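Cadherin-23 (Mus musculus, PDB 5VH2) probably serves as a calcium-binding adhesion protein of hearing and mechanotransduction, its chained cadherin repeats stiffened by metal ions at their junctions. Local coordinates at residues Q10-T21 and C97-D108; N2-Q10 and A85-F96. The protein carries 1 engineered substitution. All coordinates share one frame; numbering follows the deposited sequence.

Interaction 1 (Q10-T21 and C97-D108); sequences QQQYNRLGLRET and CSVYVTLLNELD. With CA (calcium ion), chain F; CA (calcium ion), chain G.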
loop_
_atom_site.group_PDB
_atom_site.type_symbol
_atom_site.label_atom_id
_atom_site.label_comp_id
_atom_site.label_asym_id
_atom_site.label_seq_id
_atom_site.Cartn_x
_atom_site.Cartn_y
_atom_site.Cartn_z
ATOM N N GLN A 10 21.029 -17.065 16.422
ATOM C CA GLN A 10 19.848 -17.741 15.822
ATOM C C GLN A 10 20.142 -18.171 14.375
ATOM O O GLN A 10 20.869 -17.454 13.670
ATOM C CB GLN A 10 18.615 -16.827 15.848
ATOM C CG GLN A 10 18.041 -16.607 17.217
ATOM C CD GLN A 10 16.789 -15.770 17.196
ATOM O OE1 GLN A 10 16.816 -14.572 17.491
ATOM N NE2 GLN A 10 15.650 -16.436 16.962
ATOM N N GLN A 11 19.593 -19.318 13.949
ATOM C CA GLN A 11 19.691 -19.792 12.561
ATOM C C GLN A 11 18.893 -18.918 11.571
ATOM O O GLN A 11 19.401 -18.548 10.510
ATOM C CB GLN A 11 19.226 -21.250 12.450
ATOM C CG GLN A 11 20.318 -22.234 12.814
ATOM C CD GLN A 11 20.027 -23.651 12.352
ATOM O OE1 GLN A 11 19.401 -24.389 13.076
ATOM N NE2 GLN A 11 20.546 -24.058 11.190
ATOM N N GLN A 12 17.628 -18.665 11.907
ATOM C CA GLN A 12 16.798 -17.705 11.169
ATOM C C GLN A 12 16.315 -16.657 12.164
ATOM O O GLN A 12 15.666 -16.994 13.165
ATOM C CB GLN A 12 15.598 -18.369 10.476
ATOM C CG GLN A 12 14.860 -17.419 9.534
ATOM C CD GLN A 12 13.478 -17.934 9.096
ATOM O OE1 GLN A 12 13.347 -18.898 8.312
ATOM N NE2 GLN A 12 12.446 -17.307 9.609
ATOM N N TYR A 13 16.657 -15.394 11.902
ATOM C CA TYR A 13 16.070 -14.295 12.661
ATOM C C TYR A 13 14.738 -13.888 12.028
ATOM O O TYR A 13 14.540 -14.070 10.807
ATOM C CB TYR A 13 17.016 -13.102 12.708
ATOM C CG TYR A 13 18.278 -13.314 13.525
ATOM C CD1 TYR A 13 19.424 -13.858 12.961
ATOM C CD2 TYR A 13 18.339 -12.911 14.862
ATOM C CE1 TYR A 13 20.600 -14.005 13.701
ATOM C CE2 TYR A 13 19.489 -13.068 15.630
ATOM C CZ TYR A 13 20.624 -13.602 15.044
ATOM O OH TYR A 13 21.774 -13.716 15.795
ATOM N N ASN A 14 13.852 -13.330 12.848
ATOM C CA ASN A 14 12.510 -12.961 12.418
ATOM C C ASN A 14 12.163 -11.554 12.821
ATOM O O ASN A 14 12.207 -11.204 14.011
ATOM C CB ASN A 14 11.457 -13.875 13.036
ATOM C CG ASN A 14 11.435 -15.237 12.404
ATOM O OD1 ASN A 14 11.613 -15.379 11.200
ATOM N ND2 ASN A 14 11.204 -16.253 13.215
ATOM N N ARG A 15 11.789 -10.756 11.825
ATOM C CA ARG A 15 11.074 -9.513 12.081
ATOM C C ARG A 15 9.743 -9.488 11.320
ATOM O O ARG A 15 9.729 -9.345 10.088
ATOM C CB ARG A 15 11.920 -8.322 11.653
ATOM C CG ARG A 15 11.206 -6.974 11.798
ATOM C CD ARG A 15 10.705 -6.749 13.212
ATOM N NE ARG A 15 9.964 -5.511 13.347
ATOM C CZ ARG A 15 10.510 -4.300 13.381
ATOM N NH1 ARG A 15 9.725 -3.237 13.545
ATOM N NH2 ARG A 15 11.811 -4.128 13.177
ATOM N N LEU A 16 8.642 -9.603 12.051
ATOM C CA LEU A 16 7.302 -9.723 11.469
ATOM C C LEU A 16 6.530 -8.423 11.655
ATOM O O LEU A 16 6.583 -7.803 12.726
ATOM C CB LEU A 16 6.526 -10.876 12.114
ATOM C CG LEU A 16 7.337 -12.176 12.289
ATOM C CD1 LEU A 16 6.613 -13.246 13.079
ATOM C CD2 LEU A 16 7.797 -12.682 10.932
ATOM N N GLY A 17 5.812 -8.002 10.621
ATOM C CA GLY A 17 4.945 -6.840 10.732
ATOM C C GLY A 17 5.675 -5.511 10.774
ATOM O O GLY A 17 5.262 -4.582 11.478
ATOM N N LEU A 18 6.769 -5.433 10.033
ATOM C CA LEU A 18 7.446 -4.167 9.806
ATOM C C LEU A 18 6.526 -3.295 8.967
ATOM O O LEU A 18 6.080 -3.697 7.897
ATOM C CB LEU A 18 8.758 -4.392 9.059
ATOM C CG LEU A 18 9.619 -3.188 8.675
ATOM C CD1 LEU A 18 10.158 -2.519 9.913
ATOM C CD2 LEU A 18 10.793 -3.601 7.819
ATOM N N ARG A 19 6.244 -2.098 9.465
ATOM C CA ARG A 19 5.295 -1.210 8.811
ATOM C C ARG A 19 5.835 -0.845 7.421
ATOM O O ARG A 19 6.962 -0.348 7.318
ATOM C CB ARG A 19 5.121 0.057 9.655
ATOM C CG ARG A 19 4.539 -0.181 11.050
ATOM C CD ARG A 19 4.443 1.052 11.900
ATOM N NE ARG A 19 3.562 2.068 11.325
ATOM C CZ ARG A 19 3.075 3.115 11.998
ATOM N NH1 ARG A 19 3.338 3.310 13.298
ATOM N NH2 ARG A 19 2.288 3.989 11.380
ATOM N N GLU A 20 5.059 -1.084 6.364
ATOM C CA GLU A 20 5.552 -0.826 4.993
ATOM C C GLU A 20 5.890 0.645 4.754
ATOM O O GLU A 20 6.783 0.944 3.955
ATOM C CB GLU A 20 4.594 -1.350 3.905
ATOM C CG GLU A 20 3.286 -0.605 3.836
ATOM C CD GLU A 20 2.488 -0.847 2.567
ATOM O OE1 GLU A 20 3.067 -0.900 1.448
ATOM O OE2 GLU A 20 1.248 -0.941 2.698
ATOM N N THR A 21 5.212 1.544 5.472
ATOM C CA THR A 21 5.504 2.987 5.379
ATOM C C THR A 21 6.609 3.441 6.329
ATOM O O THR A 21 6.805 4.641 6.523
ATOM C CB THR A 21 4.251 3.871 5.652
ATOM O OG1 THR A 21 3.788 3.694 6.995
ATOM C CG2 THR A 21 3.129 3.559 4.670
ATOM N N CYS A 97 23.574 -17.146 8.846
ATOM C CA CYS A 97 22.154 -17.178 9.246
ATOM C C CYS A 97 21.316 -16.597 8.101
ATOM O O CYS A 97 21.863 -16.099 7.093
ATOM C CB CYS A 97 21.929 -16.348 10.514
ATOM S SG CYS A 97 22.222 -14.576 10.327
ATOM N N SER A 98 19.999 -16.591 8.263
ATOM C CA SER A 98 19.167 -15.752 7.409
ATOM C C SER A 98 18.244 -14.868 8.234
ATOM O O SER A 98 18.105 -15.054 9.442
ATOM C CB SER A 98 18.397 -16.609 6.403
ATOM O OG SER A 98 19.292 -17.280 5.522
ATOM N N VAL A 99 17.646 -13.873 7.597
ATOM C CA VAL A 99 16.795 -12.919 8.282
ATOM C C VAL A 99 15.489 -12.773 7.507
ATOM O O VAL A 99 15.498 -12.430 6.314
ATOM C CB VAL A 99 17.492 -11.554 8.422
ATOM C CG1 VAL A 99 16.589 -10.544 9.140
ATOM C CG2 VAL A 99 18.788 -11.710 9.201
ATOM N N TYR A 100 14.376 -13.095 8.169
ATOM C CA TYR A 100 13.062 -13.114 7.522
ATOM C C TYR A 100 12.355 -11.855 7.972
ATOM O O TYR A 100 12.137 -11.651 9.188
ATOM C CB TYR A 100 12.300 -14.384 7.941
ATOM C CG TYR A 100 10.883 -14.592 7.393
ATOM C CD1 TYR A 100 10.635 -14.652 6.012
ATOM C CD2 TYR A 100 9.822 -14.879 8.259
ATOM C CE1 TYR A 100 9.350 -14.877 5.517
ATOM C CE2 TYR A 100 8.538 -15.109 7.787
ATOM C CZ TYR A 100 8.297 -15.094 6.401
ATOM O OH TYR A 100 7.012 -15.305 5.888
ATOM N N VAL A 101 12.060 -10.986 6.996
ATOM C CA VAL A 101 11.254 -9.782 7.249
ATOM C C VAL A 101 9.927 -9.878 6.495
ATOM O O VAL A 101 9.922 -10.078 5.291
ATOM C CB VAL A 101 12.000 -8.518 6.788
ATOM C CG1 VAL A 101 11.218 -7.268 7.162
ATOM C CG2 VAL A 101 13.394 -8.470 7.416
ATOM N N THR A 102 8.803 -9.781 7.214
ATOM C CA THR A 102 7.485 -9.645 6.589
ATOM C C THR A 102 6.923 -8.257 6.892
ATOM O O THR A 102 7.216 -7.670 7.940
ATOM C CB THR A 102 6.474 -10.698 7.068
ATOM O OG1 THR A 102 6.136 -10.452 8.424
ATOM C CG2 THR A 102 7.011 -12.082 6.957
ATOM N N LEU A 103 6.160 -7.730 5.940
ATOM C CA LEU A 103 5.681 -6.352 5.992
ATOM C C LEU A 103 4.213 -6.283 6.407
ATOM O O LEU A 103 3.413 -7.170 6.085
ATOM C CB LEU A 103 5.815 -5.700 4.619
ATOM C CG LEU A 103 7.199 -5.456 4.044
ATOM C CD1 LEU A 103 7.098 -4.485 2.885
ATOM C CD2 LEU A 103 8.114 -4.872 5.101
ATOM N N LEU A 104 3.862 -5.200 7.088
ATOM C CA LEU A 104 2.497 -4.952 7.520
ATOM C C LEU A 104 1.855 -4.051 6.467
ATOM O O LEU A 104 2.314 -2.942 6.232
ATOM C CB LEU A 104 2.515 -4.289 8.902
ATOM C CG LEU A 104 1.262 -3.585 9.435
ATOM C CD1 LEU A 104 0.108 -4.554 9.530
ATOM C CD2 LEU A 104 1.563 -3.012 10.808
ATOM N N ASN A 105 0.829 -4.544 5.796
ATOM C CA ASN A 105 0.046 -3.712 4.890
ATOM C C ASN A 105 -0.593 -2.564 5.657
ATOM O O ASN A 105 -1.240 -2.769 6.673
ATOM C CB ASN A 105 -1.026 -4.543 4.208
ATOM C CG ASN A 105 -1.754 -3.777 3.112
ATOM O OD1 ASN A 105 -1.256 -2.763 2.574
ATOM N ND2 ASN A 105 -2.946 -4.262 2.762
ATOM N N GLU A 106 -0.337 -1.353 5.202
ATOM C CA GLU A 106 -0.976 -0.179 5.743
ATOM C C GLU A 106 -1.691 0.540 4.621
ATOM O O GLU A 106 -1.421 0.289 3.445
ATOM C CB GLU A 106 0.061 0.764 6.311
ATOM C CG GLU A 106 1.008 0.176 7.336
ATOM C CD GLU A 106 1.789 1.276 8.036
ATOM O OE1 GLU A 106 1.204 1.947 8.919
ATOM O OE2 GLU A 106 2.964 1.514 7.662
ATOM N N LEU A 107 -2.591 1.437 4.991
ATOM C CA LEU A 107 -3.385 2.177 4.035
ATOM C C LEU A 107 -2.571 3.320 3.434
ATOM O O LEU A 107 -2.585 4.448 3.935
ATOM C CB LEU A 107 -4.624 2.708 4.727
ATOM C CG LEU A 107 -5.764 3.175 3.821
ATOM C CD1 LEU A 107 -6.539 2.028 3.167
ATOM C CD2 LEU A 107 -6.695 4.025 4.665
ATOM N N ASP A 108 -1.884 3.014 2.336
ATOM C CA ASP A 108 -1.018 3.967 1.634
ATOM C C ASP A 108 -1.227 3.993 0.103
ATOM O O ASP A 108 -0.377 4.477 -0.629
ATOM C CB ASP A 108 0.442 3.625 1.938
ATOM C CG ASP A 108 0.877 2.275 1.358
ATOM O OD1 ASP A 108 0.027 1.391 1.115
ATOM O OD2 ASP A 108 2.086 2.078 1.157
HETATM CA CA CA F . -0.719 -0.908 1.608
HETATM CA CA CA G . 1.672 0.231 -0.603
#
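E20 and D108 both set CG between their own backbone N and carbonyl carbon (chi1 68° and 66°), which turns their carboxylates to the same two calcium ions, E20 running out extended until its carboxylate stands beside that of D108. E20 divides its oxygens: OE2 binds one ion at 2.2 Å, while OE1 reaches the other at 2.7 Å and also has Y73 as a polar partner. D108 OD1 bridges both ions, and its OD2 adds a second bond to the ion held by E20 OE1. N105 OD1 and E106 O bind the ion held by E20 OE2, where E74 and D141 join them; D72, E74 and E109 join at the other. E106 N donates to the anti lone pair of E20 OE2 (3.0 Å), helping to hold that oxygen. Behind the ligands, E106 OE2 accepts T21 N at 3.1 Å, while E106 OE1 receives R19 NE and NH2 in a weak salt bridge, the guanidinium and carboxylate planes 75° apart.

The ions sit at the C-terminal end of a cadherin repeat, a Greek-key beta-sandwich in which strand 12-19 runs parallel to 94-104. Bonds such as Y100 N to Y13 O (2.8 Å) zip the pair until a beta bulge at L16 and G17, where T102 O takes L18 N, shifts the register by one. On the buried face, L18 CD2 lies 3.7 Å from V101 CG1 and beside L103; nearer the start of the strands, the edge of the Y13 ring receives C97 SG, 3.8 Å from CE1.

Interaction 2 (N2-Q10 and A85-F96); sequences NDEAPVFTQ and ATDGAPPFNQGF. With CA (calcium ion), chain E.
An apolar contact, with a calcium ion shared at one end, lays segment 2-10 against the hairpin of strands 78-87 and 94-104 at the tip of the first of the two cadherin repeats in this fragment. In this Greek-key beta-sandwich, strand 7-8 pairs with 27-34 in one sheet while the hairpin belongs to the other, which is consistent with the absence of any hydrogen bond between 2-10 and 85-96. Side chains do the joining instead. P6 lays its ring along the hairpin backbone, CG 3.5 Å from A85 O and CD equally near N93 O, and its flank rests on A85 CB. F8 holds CG anti to its carbonyl carbon (chi1 -76°), which sends the ring inward between the sheets: CZ comes 3.6 Å from A85 CB, and G95 O lies at the ring edge. A serine in place of F8 would probably strip A85 CB of the ring packed against it and open a gap between the two sheets. Nearer the terminus, A5 CB abuts N93 CB, and N2 CB meets P91 CD beside the cis peptide that precedes P91. The calcium ion takes E4 O at 2.2 Å and D87 OD2 at 2.1 Å, with D35, D37 and G41 as its other ligands. N93 steadies that carboxylate from the second shell: its ND2 donates in its amide plane to the syn lone pair of D87 OD2, 3.1 Å away and nearly straight at 173°.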
loop_
_atom_site.group_PDB
_atom_site.type_symbol
_atom_site.label_atom_id
_atom_site.label_comp_id
_atom_site.label_asym_id
_atom_site.label_seq_id
_atom_site.Cartn_x
_atom_site.Cartn_y
_atom_site.Cartn_z
ATOM N N ASN A 2 42.523 -20.098 13.090
ATOM C CA ASN A 2 41.212 -20.793 12.912
ATOM C C ASN A 2 40.586 -21.527 14.142
ATOM O O ASN A 2 39.813 -22.476 13.953
ATOM C CB ASN A 2 41.304 -21.749 11.687
ATOM C CG ASN A 2 42.417 -22.820 11.811
ATOM O OD1 ASN A 2 42.145 -23.979 12.109
ATOM N ND2 ASN A 2 43.645 -22.450 11.470
ATOM N N ASP A 3 40.848 -21.108 15.382
ATOM C CA ASP A 3 40.482 -21.950 16.529
ATOM C C ASP A 3 38.976 -22.268 16.516
ATOM O O ASP A 3 38.608 -23.429 16.670
ATOM C CB ASP A 3 41.026 -21.355 17.850
ATOM C CG ASP A 3 40.434 -22.006 19.142
ATOM O OD1 ASP A 3 40.536 -23.246 19.360
ATOM O OD2 ASP A 3 39.904 -21.250 20.005
ATOM N N GLU A 4 38.121 -21.272 16.292
ATOM C CA GLU A 4 36.723 -21.535 15.876
ATOM C C GLU A 4 36.125 -20.423 14.989
ATOM O O GLU A 4 36.667 -19.324 14.865
ATOM C CB GLU A 4 35.811 -21.746 17.096
ATOM C CG GLU A 4 35.599 -20.486 17.907
ATOM C CD GLU A 4 35.276 -20.751 19.333
ATOM O OE1 GLU A 4 34.294 -20.128 19.804
ATOM O OE2 GLU A 4 36.014 -21.557 19.966
ATOM N N ALA A 5 34.997 -20.735 14.379
ATOM C CA ALA A 5 34.312 -19.792 13.514
ATOM C C ALA A 5 33.128 -19.194 14.274
ATOM O O ALA A 5 32.691 -19.742 15.286
ATOM C CB ALA A 5 33.830 -20.472 12.245
ATOM N N PRO A 6 32.616 -18.055 13.775
ATOM C CA PRO A 6 31.487 -17.372 14.406
ATOM C C PRO A 6 30.197 -18.159 14.279
ATOM O O PRO A 6 29.922 -18.742 13.232
ATOM C CB PRO A 6 31.362 -16.042 13.630
ATOM C CG PRO A 6 32.653 -15.897 12.913
ATOM C CD PRO A 6 33.071 -17.317 12.582
ATOM N N VAL A 7 29.427 -18.157 15.355
ATOM C CA VAL A 7 28.107 -18.755 15.360
ATOM C C VAL A 7 27.125 -17.649 15.753
ATOM O O VAL A 7 27.300 -17.019 16.809
ATOM C CB VAL A 7 28.035 -19.879 16.398
ATOM C CG1 VAL A 7 26.657 -20.517 16.396
ATOM C CG2 VAL A 7 29.119 -20.907 16.118
ATOM N N PHE A 8 26.128 -17.391 14.892
ATOM C CA PHE A 8 25.041 -16.483 15.216
ATOM C C PHE A 8 24.221 -17.042 16.368
ATOM O O PHE A 8 24.210 -18.239 16.609
ATOM C CB PHE A 8 24.140 -16.229 13.994
ATOM C CG PHE A 8 24.752 -15.292 12.982
ATOM C CD1 PHE A 8 24.596 -13.918 13.091
ATOM C CD2 PHE A 8 25.496 -15.788 11.926
ATOM C CE1 PHE A 8 25.156 -13.060 12.149
ATOM C CE2 PHE A 8 26.052 -14.939 10.978
ATOM C CZ PHE A 8 25.890 -13.570 11.095
ATOM N N THR A 9 23.541 -16.165 17.109
ATOM C CA THR A 9 22.652 -16.627 18.195
ATOM C C THR A 9 21.368 -17.259 17.693
ATOM O O THR A 9 20.664 -17.870 18.470
ATOM C CB THR A 9 22.266 -15.517 19.160
ATOM O OG1 THR A 9 21.532 -14.517 18.452
ATOM C CG2 THR A 9 23.489 -14.916 19.776
ATOM N N GLN A 10 21.029 -17.065 16.422
ATOM C CA GLN A 10 19.848 -17.741 15.822
ATOM C C GLN A 10 20.142 -18.171 14.375
ATOM O O GLN A 10 20.869 -17.454 13.670
ATOM C CB GLN A 10 18.615 -16.827 15.848
ATOM C CG GLN A 10 18.041 -16.607 17.217
ATOM C CD GLN A 10 16.789 -15.770 17.196
ATOM O OE1 GLN A 10 16.816 -14.572 17.491
ATOM N NE2 GLN A 10 15.650 -16.436 16.962
ATOM N N ALA A 85 29.005 -13.793 8.944
ATOM C CA ALA A 85 29.904 -13.189 9.899
ATOM C C ALA A 85 31.253 -13.810 9.666
ATOM O O ALA A 85 31.422 -15.014 9.755
ATOM C CB ALA A 85 29.435 -13.459 11.307
ATOM N N THR A 86 32.229 -12.973 9.394
ATOM C CA THR A 86 33.570 -13.409 9.069
ATOM C C THR A 86 34.484 -12.966 10.205
ATOM O O THR A 86 34.475 -11.792 10.556
ATOM C CB THR A 86 33.977 -12.722 7.771
ATOM O OG1 THR A 86 33.021 -13.037 6.764
ATOM C CG2 THR A 86 35.294 -13.172 7.316
ATOM N N ASP A 87 35.243 -13.870 10.825
ATOM C CA ASP A 87 36.214 -13.409 11.840
ATOM C C ASP A 87 37.382 -12.623 11.216
ATOM O O ASP A 87 37.559 -12.623 9.996
ATOM C CB ASP A 87 36.664 -14.498 12.831
ATOM C CG ASP A 87 37.446 -15.609 12.202
ATOM O OD1 ASP A 87 37.781 -15.500 11.012
ATOM O OD2 ASP A 87 37.684 -16.622 12.930
ATOM N N GLY A 88 38.091 -11.876 12.063
ATOM C CA GLY A 88 38.909 -10.740 11.634
ATOM C C GLY A 88 40.348 -11.085 11.371
ATOM O O GLY A 88 41.127 -10.220 11.073
ATOM N N ALA A 89 40.694 -12.358 11.488
ATOM C CA ALA A 89 42.034 -12.813 11.203
ATOM C C ALA A 89 41.959 -13.951 10.204
ATOM O O ALA A 89 40.937 -14.636 10.127
ATOM C CB ALA A 89 42.702 -13.288 12.480
ATOM N N PRO A 90 43.059 -14.194 9.464
ATOM C CA PRO A 90 43.227 -15.431 8.712
ATOM C C PRO A 90 42.833 -16.672 9.531
ATOM O O PRO A 90 43.217 -16.755 10.701
ATOM C CB PRO A 90 44.734 -15.448 8.438
ATOM C CG PRO A 90 45.106 -14.022 8.332
ATOM C CD PRO A 90 44.173 -13.262 9.230
ATOM N N PRO A 91 42.104 -17.628 8.949
ATOM C CA PRO A 91 41.712 -17.655 7.526
ATOM C C PRO A 91 40.311 -17.066 7.227
ATOM O O PRO A 91 39.681 -17.457 6.249
ATOM C CB PRO A 91 41.723 -19.150 7.219
ATOM C CG PRO A 91 41.321 -19.780 8.516
ATOM C CD PRO A 91 41.968 -18.953 9.587
ATOM N N PHE A 92 39.837 -16.154 8.066
ATOM C CA PHE A 92 38.561 -15.474 7.864
ATOM C C PHE A 92 37.398 -16.459 7.860
ATOM O O PHE A 92 36.615 -16.521 6.906
ATOM C CB PHE A 92 38.603 -14.622 6.583
ATOM C CG PHE A 92 39.783 -13.698 6.523
ATOM C CD1 PHE A 92 39.890 -12.655 7.449
ATOM C CD2 PHE A 92 40.806 -13.889 5.607
ATOM C CE1 PHE A 92 40.974 -11.816 7.453
ATOM C CE2 PHE A 92 41.910 -13.030 5.603
ATOM C CZ PHE A 92 41.974 -11.982 6.512
ATOM N N ASN A 93 37.278 -17.218 8.943
ATOM C CA ASN A 93 36.265 -18.266 9.021
ATOM C C ASN A 93 34.915 -17.580 9.018
ATOM O O ASN A 93 34.779 -16.529 9.635
ATOM C CB ASN A 93 36.404 -19.090 10.317
ATOM C CG ASN A 93 37.796 -19.694 10.479
ATOM O OD1 ASN A 93 38.171 -20.643 9.794
ATOM N ND2 ASN A 93 38.558 -19.161 11.411
ATOM N N GLN A 94 33.924 -18.186 8.367
ATOM C CA GLN A 94 32.608 -17.604 8.265
ATOM C C GLN A 94 31.571 -18.381 9.063
ATOM O O GLN A 94 31.696 -19.593 9.261
ATOM C CB GLN A 94 32.168 -17.561 6.814
ATOM C CG GLN A 94 32.838 -16.505 5.977
ATOM C CD GLN A 94 32.442 -16.699 4.497
ATOM O OE1 GLN A 94 31.549 -16.030 3.960
ATOM N NE2 GLN A 94 33.112 -17.645 3.837
ATOM N N GLY A 95 30.529 -17.653 9.467
ATOM C CA GLY A 95 29.300 -18.222 10.038
ATOM C C GLY A 95 28.094 -17.659 9.303
ATOM O O GLY A 95 28.217 -16.678 8.574
ATOM N N PHE A 96 26.932 -18.298 9.441
ATOM C CA PHE A 96 25.801 -17.983 8.549
ATOM C C PHE A 96 24.474 -18.027 9.262
ATOM O O PHE A 96 24.282 -18.831 10.171
ATOM C CB PHE A 96 25.755 -18.961 7.370
ATOM C CG PHE A 96 27.012 -18.988 6.531
ATOM C CD1 PHE A 96 27.191 -18.091 5.467
ATOM C CD2 PHE A 96 27.997 -19.915 6.786
ATOM C CE1 PHE A 96 28.334 -18.129 4.701
ATOM C CE2 PHE A 96 29.130 -19.983 6.008
ATOM C CZ PHE A 96 29.298 -19.095 4.961
HETATM CA CA CA E . 37.927 -17.523 14.822
#

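How the interactions relate
Both interactions use strand 94-104, and their first segments follow one another in the chain, sharing Q10: strand 7-8 in interaction 2, strand 12-19 in interaction 1. Interaction 1 joins neighbouring strands of one sheet, so backbone hydrogen bonds dominate; interaction 2 spans the two sheets of the sandwich and relies on side-chain contact. Each mixes buried residues facing the sandwich interior with exposed ones outside, and each ends at calcium, at opposite ends of the repeat: two ions at the junction with the next repeat, a single ion at the N-terminal tip. Their buried sides merge where F8 CD1 packs 3.7 Å from C97 SG and F8 CB approaches Y13 OH, which is hydrogen-bonded to T9 OG1.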